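Local coordinates for major Capsid Protein VP1 (Chimpanzee polyomavirus Bob, PDB 6Y9I), which forms the pentameric building block of the polyomavirus outer capsid and probably engages glycan receptors on host cells, at residues 47-52 / 272-277; 57-62 / 151-156; 143-148 / 181-186; 164-169 / 200-205. All coordinates share one frame; numbering follows the deposited sequence.

Interactions 1, 3 and 4 set loops or a short helix against strands; interaction 2 joins two loops. Interaction 1 fixes the 47-52 loop to the start of strand 272-291, and the same loop runs on into interaction 2, where Ile62 O lies 2.7 Å from Glu47 N. Tyr155 leads from interaction 2 to interaction 3, its OH 2.5 Å from Glu148 OE1. Interactions 3 and 4 have centres about 6 Å apart and share the sheet in which strands 142-146 and 202-204 are neighbours. Between them Glu148 OE2 and Glu201 OE2 come within 2.4 Å. The magnesium ion belongs to interaction 3, at the border with another subunit of the pentamer.

Interaction 1: residues 47-52 / 272-277; sequences EVIHHA and IRYRGL
Arg273 runs straight from CG to NE and carries its guanidinium obliquely across Glu47 and Val48. Its CG is anti to the carbonyl carbon (chi1 -55°). Val48 CG2 lies over one face of the guanidinium, toward the rim, with CG2 3.6 Å from Arg273 NH2. Glu47 starts away from the strand, with CG anti to its backbone N. A bend at chi2 (61°) folds the carboxylate back. Glu47 OE2 makes a salt bridge to Arg273 NH1 at 3.4 Å, with the two planes well out of parallel. The anti lone pair of Glu47 OE2 also takes the Val48 N-H, with N 2.8 Å away. Water 1 joins the two charges, accepting from Arg273 NH1 and donating weakly to Glu47 OE2. The backbones form one antiparallel hydrogen-bonded bridge, Ile49 with Ile272, at the start of strand 272-291 in the jelly-roll fold of polyomavirus VP1. Ile49 N binds Ile272 O at 2.9 Å, nearly along the C=O axis, while the return bond from Ile272 N to Ile49 O is weak at 3.4 Å. Ile272 holds CG1 in the crowded position between N and carbonyl carbon (chi1 65°). Ile272 CD1 meets Ile49 CD1 at 3.7 Å and also sits over the centre of one face of the Tyr274 ring. Ser46 O takes a further bond from Arg273 NH1, and Tyr274 OH binds Ile105 O of a neighbouring subunit.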
# COMPACT_ATOMS: atom_id res chain seq x y z
N GLU A 47 -19.15 -24.78 0.37
CA GLU A 47 -19.12 -25.90 1.33
C GLU A 47 -17.78 -25.85 2.06
O GLU A 47 -16.82 -25.24 1.54
CB GLU A 47 -19.30 -27.24 0.62
CG GLU A 47 -19.24 -28.43 1.55
CD GLU A 47 -20.33 -28.41 2.61
OE1 GLU A 47 -21.34 -29.09 2.39
OE2 GLU A 47 -20.16 -27.73 3.63
N VAL A 48 -17.70 -26.48 3.22
CA VAL A 48 -16.46 -26.53 4.04
C VAL A 48 -15.34 -27.22 3.23
O VAL A 48 -15.65 -28.19 2.52
CB VAL A 48 -16.73 -27.23 5.38
CG1 VAL A 48 -15.47 -27.30 6.20
CG2 VAL A 48 -17.83 -26.54 6.16
N ILE A 49 -14.11 -26.74 3.35
CA ILE A 49 -12.90 -27.31 2.70
C ILE A 49 -11.86 -27.67 3.76
O ILE A 49 -11.50 -26.82 4.63
CB ILE A 49 -12.32 -26.34 1.66
CG1 ILE A 49 -13.37 -25.85 0.67
CG2 ILE A 49 -11.15 -26.97 0.95
CD1 ILE A 49 -13.07 -24.50 0.11
N HIS A 50 -11.34 -28.89 3.64
CA HIS A 50 -10.26 -29.46 4.49
C HIS A 50 -9.05 -29.70 3.60
O HIS A 50 -9.24 -29.90 2.40
CB HIS A 50 -10.73 -30.76 5.15
CG HIS A 50 -12.12 -30.72 5.66
ND1 HIS A 50 -13.22 -30.90 4.83
CD2 HIS A 50 -12.61 -30.57 6.92
CE1 HIS A 50 -14.33 -30.85 5.56
NE2 HIS A 50 -13.98 -30.64 6.85
N HIS A 51 -7.86 -29.73 4.19
CA HIS A 51 -6.55 -29.80 3.49
C HIS A 51 -6.45 -31.01 2.55
O HIS A 51 -5.76 -30.87 1.56
CB HIS A 51 -5.41 -29.79 4.51
CG HIS A 51 -5.38 -30.99 5.39
ND1 HIS A 51 -6.17 -31.08 6.53
CD2 HIS A 51 -4.66 -32.12 5.32
CE1 HIS A 51 -5.94 -32.25 7.11
NE2 HIS A 51 -5.03 -32.90 6.38
N ALA A 52 -7.07 -32.15 2.87
CA ALA A 52 -6.92 -33.41 2.11
C ALA A 52 -8.13 -33.64 1.18
O ALA A 52 -8.21 -34.71 0.56
CB ALA A 52 -6.73 -34.57 3.05
N ILE A 272 -12.63 -24.21 6.50
CA ILE A 272 -13.06 -22.86 6.07
C ILE A 272 -14.24 -23.00 5.13
O ILE A 272 -14.46 -24.09 4.55
CB ILE A 272 -11.87 -22.06 5.48
CG1 ILE A 272 -11.32 -22.68 4.20
CG2 ILE A 272 -10.78 -21.88 6.53
CD1 ILE A 272 -12.08 -22.29 2.97
N ARG A 273 -14.95 -21.89 4.96
CA ARG A 273 -15.81 -21.63 3.79
C ARG A 273 -15.38 -20.28 3.18
O ARG A 273 -15.19 -19.32 3.93
CB ARG A 273 -17.28 -21.53 4.18
CG ARG A 273 -17.89 -22.69 4.95
CD ARG A 273 -19.33 -22.38 5.29
NE ARG A 273 -19.97 -23.47 6.00
CZ ARG A 273 -20.72 -24.43 5.45
NH1 ARG A 273 -20.94 -24.47 4.15
NH2 ARG A 273 -21.25 -25.36 6.21
N TYR A 274 -15.33 -20.21 1.86
CA TYR A 274 -15.25 -18.93 1.13
C TYR A 274 -16.57 -18.18 1.32
O TYR A 274 -17.63 -18.80 1.36
CB TYR A 274 -14.98 -19.19 -0.35
CG TYR A 274 -13.65 -19.83 -0.66
CD1 TYR A 274 -12.46 -19.10 -0.64
CD2 TYR A 274 -13.57 -21.17 -1.00
CE1 TYR A 274 -11.24 -19.68 -0.93
CE2 TYR A 274 -12.35 -21.75 -1.35
CZ TYR A 274 -11.19 -21.01 -1.30
OH TYR A 274 -9.99 -21.60 -1.62
N ARG A 275 -16.50 -16.85 1.40
CA ARG A 275 -17.67 -15.94 1.36
C ARG A 275 -17.54 -15.04 0.12
O ARG A 275 -16.45 -14.49 -0.10
CB ARG A 275 -17.73 -15.17 2.68
CG ARG A 275 -18.80 -14.11 2.78
CD ARG A 275 -20.20 -14.58 2.42
NE ARG A 275 -21.18 -13.55 2.69
CZ ARG A 275 -22.39 -13.46 2.09
NH1 ARG A 275 -22.75 -14.33 1.16
NH2 ARG A 275 -23.24 -12.51 2.41
N GLY A 276 -18.61 -14.91 -0.68
CA GLY A 276 -18.70 -13.98 -1.82
C GLY A 276 -19.78 -12.94 -1.59
O GLY A 276 -20.71 -13.20 -0.81
N LEU A 277 -19.70 -11.81 -2.28
CA LEU A 277 -20.74 -10.77 -2.26
C LEU A 277 -21.26 -10.54 -3.67
O LEU A 277 -20.57 -10.78 -4.66
CB LEU A 277 -20.19 -9.48 -1.64
CG LEU A 277 -19.87 -9.58 -0.15
CD1 LEU A 277 -19.19 -8.32 0.38
CD2 LEU A 277 -21.13 -9.86 0.64
O HOH W 1 -22.75 -26.71 3.54

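Interaction 2: residues 57-62 / 151-156; sequences NNLLSI and ALTKYA
Leu59 lies side by side with Tyr155, and both side chains point the same way. Leu59 CB sits 3.5 Å from Lys154 O, and Tyr155 CD1 is a little farther off. Leu59 CG is anti to the backbone N (chi1 -162°), which sends the chain along the tyrosine. Of the two methyls, Leu59 CD2 does the touching: it meets Tyr155 CE1 at 3.7 Å and the methyl CG2 of Thr153 at 4.3 Å. Thr153 CG2 also covers one face of the Tyr155 ring, offset toward its rim. The backbone of Leu59 is gripped at both ends. Leu59 N donates to Lys154 O at 2.8 Å, almost straight and in the carbonyl plane. Leu59 O accepts from Ala156 N at 3.0 Å, with the donor above the carbonyl plane. These bonds make a single bridge between two loops, with no regular strand on either side. One loop leads from strand 8-26 to strand 68-73, the other from strand 142-146 to helix 166-170, so the bridge joins two loops of the jelly-roll subunit that are far apart in the chain. Asn58 packs beside it, with CB 3.4 Å from Ala156 N and OD1 3.5 Å from Lys154 CB. The Lys154 chain turns away at its end, and its NZ binds Tyr55 O. The end of Leu60 comes nearer, Leu60 CD2 meeting Ala156 CB at 3.7 Å. Tyr155 OH is held by Glu148, its ring stacks with that of His165, and Leu59 packs on His108 of a neighbouring subunit.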
# COMPACT_ATOMS: atom_id res chain seq x y z
N ASN A 57 -10.50 -37.85 -0.85
CA ASN A 57 -11.90 -37.87 -1.34
C ASN A 57 -11.93 -37.06 -2.63
O ASN A 57 -10.89 -36.50 -3.01
CB ASN A 57 -12.89 -37.30 -0.31
CG ASN A 57 -12.53 -35.88 0.08
OD1 ASN A 57 -12.25 -35.04 -0.80
ND2 ASN A 57 -12.41 -35.64 1.37
N ASN A 58 -13.08 -37.01 -3.28
CA ASN A 58 -13.29 -36.20 -4.50
C ASN A 58 -13.72 -34.81 -4.06
O ASN A 58 -14.64 -34.71 -3.28
CB ASN A 58 -14.37 -36.78 -5.41
CG ASN A 58 -13.96 -38.10 -6.01
OD1 ASN A 58 -12.80 -38.28 -6.35
ND2 ASN A 58 -14.91 -39.01 -6.12
N LEU A 59 -13.08 -33.78 -4.60
CA LEU A 59 -13.48 -32.37 -4.37
C LEU A 59 -14.83 -32.14 -5.07
O LEU A 59 -14.94 -32.48 -6.25
CB LEU A 59 -12.38 -31.47 -4.93
CG LEU A 59 -12.39 -30.03 -4.44
CD1 LEU A 59 -11.96 -29.95 -2.98
CD2 LEU A 59 -11.48 -29.18 -5.30
N LEU A 60 -15.82 -31.60 -4.35
CA LEU A 60 -17.17 -31.35 -4.89
C LEU A 60 -17.27 -29.94 -5.49
O LEU A 60 -16.58 -29.03 -4.99
CB LEU A 60 -18.18 -31.48 -3.75
CG LEU A 60 -18.12 -32.77 -2.95
CD1 LEU A 60 -19.04 -32.67 -1.74
CD2 LEU A 60 -18.50 -33.94 -3.83
N SER A 61 -18.18 -29.76 -6.44
CA SER A 61 -18.47 -28.45 -7.08
C SER A 61 -18.83 -27.42 -6.01
O SER A 61 -18.44 -26.25 -6.17
CB SER A 61 -19.55 -28.59 -8.13
OG SER A 61 -19.00 -29.25 -9.26
N ILE A 62 -19.52 -27.85 -4.93
CA ILE A 62 -20.02 -26.93 -3.87
C ILE A 62 -18.83 -26.42 -3.01
O ILE A 62 -19.05 -25.42 -2.29
CB ILE A 62 -21.16 -27.57 -3.04
CG1 ILE A 62 -20.74 -28.89 -2.39
CG2 ILE A 62 -22.43 -27.73 -3.87
CD1 ILE A 62 -21.69 -29.40 -1.32
N ALA A 151 -2.29 -30.90 -10.66
CA ALA A 151 -2.88 -31.52 -11.86
C ALA A 151 -3.65 -32.80 -11.47
O ALA A 151 -4.64 -33.09 -12.15
CB ALA A 151 -1.81 -31.78 -12.89
N LEU A 152 -3.27 -33.50 -10.38
CA LEU A 152 -3.88 -34.83 -10.06
C LEU A 152 -4.96 -34.72 -8.97
O LEU A 152 -5.36 -35.77 -8.40
CB LEU A 152 -2.76 -35.79 -9.68
CG LEU A 152 -1.82 -36.19 -10.83
CD1 LEU A 152 -0.96 -37.39 -10.44
CD2 LEU A 152 -2.59 -36.49 -12.11
N THR A 153 -5.46 -33.52 -8.69
CA THR A 153 -6.60 -33.30 -7.77
C THR A 153 -7.72 -34.21 -8.24
O THR A 153 -7.98 -34.22 -9.46
CB THR A 153 -7.13 -31.86 -7.78
OG1 THR A 153 -6.06 -31.05 -7.33
CG2 THR A 153 -8.33 -31.67 -6.88
N LYS A 154 -8.38 -34.89 -7.30
CA LYS A 154 -9.54 -35.76 -7.60
C LYS A 154 -10.80 -34.90 -7.55
O LYS A 154 -11.11 -34.35 -6.46
CB LYS A 154 -9.61 -36.92 -6.61
CG LYS A 154 -8.44 -37.87 -6.71
CD LYS A 154 -8.54 -39.03 -5.76
CE LYS A 154 -7.27 -39.85 -5.71
NZ LYS A 154 -6.21 -39.18 -4.92
N TYR A 155 -11.51 -34.81 -8.67
CA TYR A 155 -12.80 -34.09 -8.76
C TYR A 155 -13.95 -35.08 -8.87
O TYR A 155 -13.86 -36.00 -9.66
CB TYR A 155 -12.82 -33.15 -9.96
CG TYR A 155 -11.80 -32.06 -9.88
CD1 TYR A 155 -11.94 -31.02 -8.98
CD2 TYR A 155 -10.69 -32.05 -10.72
CE1 TYR A 155 -11.00 -30.01 -8.89
CE2 TYR A 155 -9.74 -31.05 -10.65
CZ TYR A 155 -9.90 -30.01 -9.74
OH TYR A 155 -8.96 -29.03 -9.63
N ALA A 156 -15.00 -34.84 -8.09
CA ALA A 156 -16.31 -35.51 -8.19
C ALA A 156 -16.85 -35.31 -9.60
O ALA A 156 -16.67 -34.24 -10.17
CB ALA A 156 -17.27 -34.99 -7.15

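Interaction 3: residues 143-148 / 181-186; sequences DLQGIE and QGLVPK. With MG (magnesium ion), chain O.
Gln145 leaves its strand with CG anti to the backbone N (chi1 166°), and a bend at chi2 (74°) turns the amide toward the 181-186 loop. Strand 142-146 is the middle strand of a small three-stranded antiparallel sheet, and the loop runs beside it. Gln145 NE2 gives its two N-H groups to two carbonyls. Gln145 NE2 donates to Val184 O at 3.0 Å, from above the carbonyl plane. With its other N-H, Gln145 NE2 meets Gly146 O at 2.9 Å, on a lone pair. Both partners lie close to the amide plane, so the amide is fixed in rotation. Its OE1 is bound by Lys188 NZ. Leu183 CD2 rests against Gln145 CD at 3.6 Å. Ile147 CG1 packs against Gly182 O. At the far end Gln181 CA-H points at Glu148 O. Water 2 bridges the two segments, donating to Gly146 O and Gly182 O and accepting from Val184 N. Leu183 turns its carbonyl the other way, to the magnesium ion. Glu27 OE1 of a neighbouring subunit and three waters also bind the ion, so the metal bridges two subunits, with Leu183 O 2.3 Å from MG.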
# COMPACT_ATOMS: atom_id res chain seq x y z
N ASP A 143 -13.61 -15.26 -22.72
CA ASP A 143 -12.63 -16.34 -23.01
C ASP A 143 -11.88 -16.68 -21.72
O ASP A 143 -11.36 -15.75 -21.05
CB ASP A 143 -11.71 -15.92 -24.15
CG ASP A 143 -12.47 -15.69 -25.46
OD1 ASP A 143 -13.03 -16.68 -25.98
OD2 ASP A 143 -12.46 -14.54 -25.96
N LEU A 144 -11.85 -17.98 -21.38
CA LEU A 144 -11.11 -18.50 -20.22
C LEU A 144 -9.99 -19.44 -20.65
O LEU A 144 -10.18 -20.24 -21.62
CB LEU A 144 -12.06 -19.26 -19.29
CG LEU A 144 -13.29 -18.50 -18.82
CD1 LEU A 144 -14.28 -19.45 -18.17
CD2 LEU A 144 -12.92 -17.37 -17.88
N GLN A 145 -8.91 -19.41 -19.89
CA GLN A 145 -7.78 -20.37 -19.95
C GLN A 145 -7.75 -21.18 -18.65
O GLN A 145 -7.88 -20.60 -17.55
CB GLN A 145 -6.47 -19.60 -20.10
CG GLN A 145 -5.23 -20.45 -19.84
CD GLN A 145 -4.99 -21.40 -20.98
OE1 GLN A 145 -5.09 -21.01 -22.14
NE2 GLN A 145 -4.75 -22.67 -20.65
N GLY A 146 -7.47 -22.48 -18.78
CA GLY A 146 -7.45 -23.44 -17.68
C GLY A 146 -6.06 -23.65 -17.17
O GLY A 146 -5.09 -23.50 -17.92
N ILE A 147 -6.01 -23.98 -15.89
CA ILE A 147 -4.79 -24.38 -15.16
C ILE A 147 -5.24 -25.25 -13.96
O ILE A 147 -6.46 -25.28 -13.63
CB ILE A 147 -4.05 -23.11 -14.74
CG1 ILE A 147 -2.58 -23.39 -14.42
CG2 ILE A 147 -4.77 -22.44 -13.58
CD1 ILE A 147 -1.86 -22.19 -13.93
N GLU A 148 -4.30 -25.96 -13.37
CA GLU A 148 -4.48 -26.67 -12.09
C GLU A 148 -3.30 -26.28 -11.20
O GLU A 148 -2.16 -26.24 -11.74
CB GLU A 148 -4.51 -28.19 -12.28
CG GLU A 148 -5.68 -28.69 -13.10
CD GLU A 148 -7.00 -28.62 -12.37
OE1 GLU A 148 -6.99 -28.62 -11.11
OE2 GLU A 148 -8.03 -28.59 -13.05
N GLN A 181 -0.26 -27.72 -14.90
CA GLN A 181 0.35 -26.83 -13.89
C GLN A 181 1.06 -25.67 -14.59
O GLN A 181 1.50 -24.71 -13.89
CB GLN A 181 1.25 -27.64 -12.97
CG GLN A 181 0.42 -28.52 -12.04
CD GLN A 181 1.16 -29.57 -11.24
OE1 GLN A 181 0.53 -30.43 -10.64
NE2 GLN A 181 2.49 -29.49 -11.21
N GLY A 182 1.28 -25.80 -15.89
CA GLY A 182 1.79 -24.74 -16.77
C GLY A 182 0.66 -24.24 -17.63
O GLY A 182 -0.47 -24.06 -17.11
N LEU A 183 0.93 -24.02 -18.90
CA LEU A 183 -0.06 -23.47 -19.85
C LEU A 183 -0.27 -24.51 -20.96
O LEU A 183 0.64 -24.68 -21.79
CB LEU A 183 0.45 -22.14 -20.39
CG LEU A 183 -0.59 -21.20 -20.99
CD1 LEU A 183 -1.30 -21.85 -22.17
CD2 LEU A 183 -1.58 -20.75 -19.94
N VAL A 184 -1.43 -25.15 -20.94
CA VAL A 184 -1.93 -26.08 -21.99
C VAL A 184 -2.85 -25.27 -22.91
O VAL A 184 -3.98 -24.94 -22.53
CB VAL A 184 -2.65 -27.26 -21.33
CG1 VAL A 184 -3.35 -28.17 -22.31
CG2 VAL A 184 -1.66 -28.05 -20.47
N PRO A 185 -2.39 -24.92 -24.13
CA PRO A 185 -3.21 -24.16 -25.08
C PRO A 185 -4.61 -24.76 -25.33
O PRO A 185 -5.54 -24.03 -25.54
CB PRO A 185 -2.39 -24.19 -26.38
CG PRO A 185 -0.96 -24.39 -25.95
CD PRO A 185 -1.02 -25.16 -24.64
N LYS A 186 -4.75 -26.09 -25.28
CA LYS A 186 -6.05 -26.74 -25.56
C LYS A 186 -7.06 -26.46 -24.44
O LYS A 186 -8.25 -26.55 -24.71
CB LYS A 186 -5.87 -28.24 -25.80
CG LYS A 186 -7.03 -28.87 -26.56
MG MG O . 2.32 -26.23 -22.25
O HOH W 2 -2.87 -24.95 -18.42
O HOH W 3 2.30 -27.27 -20.01
O HOH W 4 0.92 -28.01 -23.09
O HOH W 5 2.56 -25.58 -24.38

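Interaction 4: residues 164-169 / 200-205; sequences IHPNDI and EEWSPD
The Trp202 indole lies against residues 164-169 and meets them in two ways. Its edge points Trp202 NE1 at Ile164 O, 3.0 Å away and almost straight. The carbonyl oxygen is in the ring plane, although NE1 stands above the plane of that carbonyl. One face is covered by Pro166: Pro166 CG makes a CH-pi contact 4.2 Å from the centroid of the Trp202 six-membered ring. Ile169 CD1 reaches the far corner of the indole at CH2, and Ile164 CG2 comes loosely to CZ2. With CG anti to the carbonyl carbon (chi1 -62°), the indole leaves strand 202-204 and spans toward the start of the short helix 166-170. The contact thus packs that helix on an outer strand, within this chain, of the small sheet formed with 142-146 and 188-191. Asp168 OD2 accepts from His165 N at 3.0 Å. Glu201 extends beyond CG toward His165, the carboxylate tilted 42° from the imidazole plane. His165 ND1 donates to the syn lone pair of Glu201 OE1 at 2.6 Å, with the oxygen in the ring plane. The bond is short and buried, consistent with a charged or strongly polarised pair. Glu201 OE2 sits 3.3 Å from Pro166 CD. It also lies close to Glu148 OE2, so at least one of the two carboxylates is probably protonated. Trp202 meets Tyr197 edge-to-face.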
# COMPACT_ATOMS: atom_id res chain seq x y z
N ILE A 164 -17.15 -27.61 -14.93
CA ILE A 164 -16.22 -28.08 -15.98
C ILE A 164 -14.80 -27.80 -15.49
O ILE A 164 -14.57 -26.72 -14.91
CB ILE A 164 -16.51 -27.44 -17.34
CG1 ILE A 164 -15.59 -27.99 -18.43
CG2 ILE A 164 -16.45 -25.92 -17.28
CD1 ILE A 164 -16.24 -28.02 -19.79
N HIS A 165 -13.91 -28.74 -15.73
CA HIS A 165 -12.48 -28.68 -15.39
C HIS A 165 -11.67 -28.59 -16.68
O HIS A 165 -12.10 -29.05 -17.73
CB HIS A 165 -12.11 -29.89 -14.53
CG HIS A 165 -13.08 -30.08 -13.41
ND1 HIS A 165 -13.18 -29.18 -12.37
CD2 HIS A 165 -14.00 -31.04 -13.18
CE1 HIS A 165 -14.12 -29.57 -11.54
NE2 HIS A 165 -14.64 -30.71 -12.01
N PRO A 166 -10.48 -27.97 -16.63
CA PRO A 166 -9.63 -27.87 -17.81
C PRO A 166 -9.37 -29.20 -18.54
O PRO A 166 -9.37 -29.15 -19.74
CB PRO A 166 -8.33 -27.31 -17.23
CG PRO A 166 -8.79 -26.45 -16.08
CD PRO A 166 -9.92 -27.25 -15.47
N ASN A 167 -9.16 -30.31 -17.83
CA ASN A 167 -8.87 -31.61 -18.50
C ASN A 167 -10.11 -32.20 -19.20
O ASN A 167 -9.87 -33.00 -20.13
CB ASN A 167 -8.20 -32.64 -17.61
CG ASN A 167 -7.34 -33.53 -18.48
OD1 ASN A 167 -6.71 -33.05 -19.43
ND2 ASN A 167 -7.34 -34.83 -18.22
N ASP A 168 -11.32 -31.82 -18.80
CA ASP A 168 -12.59 -32.13 -19.51
C ASP A 168 -12.45 -31.60 -20.93
O ASP A 168 -12.95 -32.23 -21.83
CB ASP A 168 -13.83 -31.51 -18.85
CG ASP A 168 -14.19 -32.06 -17.47
OD1 ASP A 168 -13.77 -33.19 -17.17
OD2 ASP A 168 -14.90 -31.36 -16.68
N ILE A 169 -11.74 -30.49 -21.12
CA ILE A 169 -11.55 -29.92 -22.48
C ILE A 169 -10.26 -30.47 -23.07
O ILE A 169 -10.31 -30.96 -24.18
CB ILE A 169 -11.60 -28.39 -22.45
CG1 ILE A 169 -13.03 -27.96 -22.13
CG2 ILE A 169 -11.11 -27.80 -23.76
CD1 ILE A 169 -13.13 -26.82 -21.20
N GLU A 200 -10.51 -21.42 -9.22
CA GLU A 200 -9.19 -22.06 -8.95
C GLU A 200 -8.67 -22.81 -10.18
O GLU A 200 -7.48 -23.18 -10.15
CB GLU A 200 -9.25 -22.98 -7.73
CG GLU A 200 -10.12 -24.22 -7.91
CD GLU A 200 -10.45 -24.88 -6.58
OE1 GLU A 200 -11.45 -24.45 -5.91
OE2 GLU A 200 -9.67 -25.80 -6.19
N GLU A 201 -9.47 -23.00 -11.23
CA GLU A 201 -9.03 -23.70 -12.46
C GLU A 201 -9.08 -22.83 -13.71
O GLU A 201 -8.44 -23.23 -14.69
CB GLU A 201 -9.87 -24.94 -12.73
CG GLU A 201 -9.77 -26.00 -11.63
CD GLU A 201 -10.75 -27.15 -11.86
OE1 GLU A 201 -11.97 -26.98 -11.65
OE2 GLU A 201 -10.28 -28.18 -12.31
N TRP A 202 -9.79 -21.70 -13.69
CA TRP A 202 -10.05 -20.88 -14.91
C TRP A 202 -9.71 -19.41 -14.64
O TRP A 202 -10.20 -18.89 -13.63
CB TRP A 202 -11.49 -20.98 -15.38
CG TRP A 202 -11.90 -22.37 -15.77
CD1 TRP A 202 -12.64 -23.24 -15.04
CD2 TRP A 202 -11.58 -23.04 -17.00
NE1 TRP A 202 -12.82 -24.41 -15.74
CE2 TRP A 202 -12.21 -24.31 -16.96
CE3 TRP A 202 -10.90 -22.66 -18.17
CZ2 TRP A 202 -12.12 -25.22 -18.00
CZ3 TRP A 202 -10.85 -23.56 -19.22
CH2 TRP A 202 -11.42 -24.83 -19.13
N SER A 203 -8.98 -18.81 -15.58
CA SER A 203 -8.60 -17.37 -15.59
C SER A 203 -9.07 -16.78 -16.90
O SER A 203 -9.15 -17.48 -17.90
CB SER A 203 -7.11 -17.19 -15.45
OG SER A 203 -6.70 -17.58 -14.15
N PRO A 204 -9.35 -15.46 -16.95
CA PRO A 204 -9.61 -14.80 -18.22
C PRO A 204 -8.37 -14.99 -19.11
O PRO A 204 -7.28 -14.95 -18.59
CB PRO A 204 -9.85 -13.32 -17.84
CG PRO A 204 -9.29 -13.18 -16.45
CD PRO A 204 -9.42 -14.54 -15.80
N ASP A 205 -8.58 -15.21 -20.40
CA ASP A 205 -7.53 -15.63 -21.36
C ASP A 205 -7.03 -14.38 -22.06
O ASP A 205 -7.77 -13.81 -22.85
CB ASP A 205 -8.10 -16.65 -22.38
CG ASP A 205 -7.13 -17.13 -23.44
OD1 ASP A 205 -5.98 -16.62 -23.47
OD2 ASP A 205 -7.52 -18.03 -24.24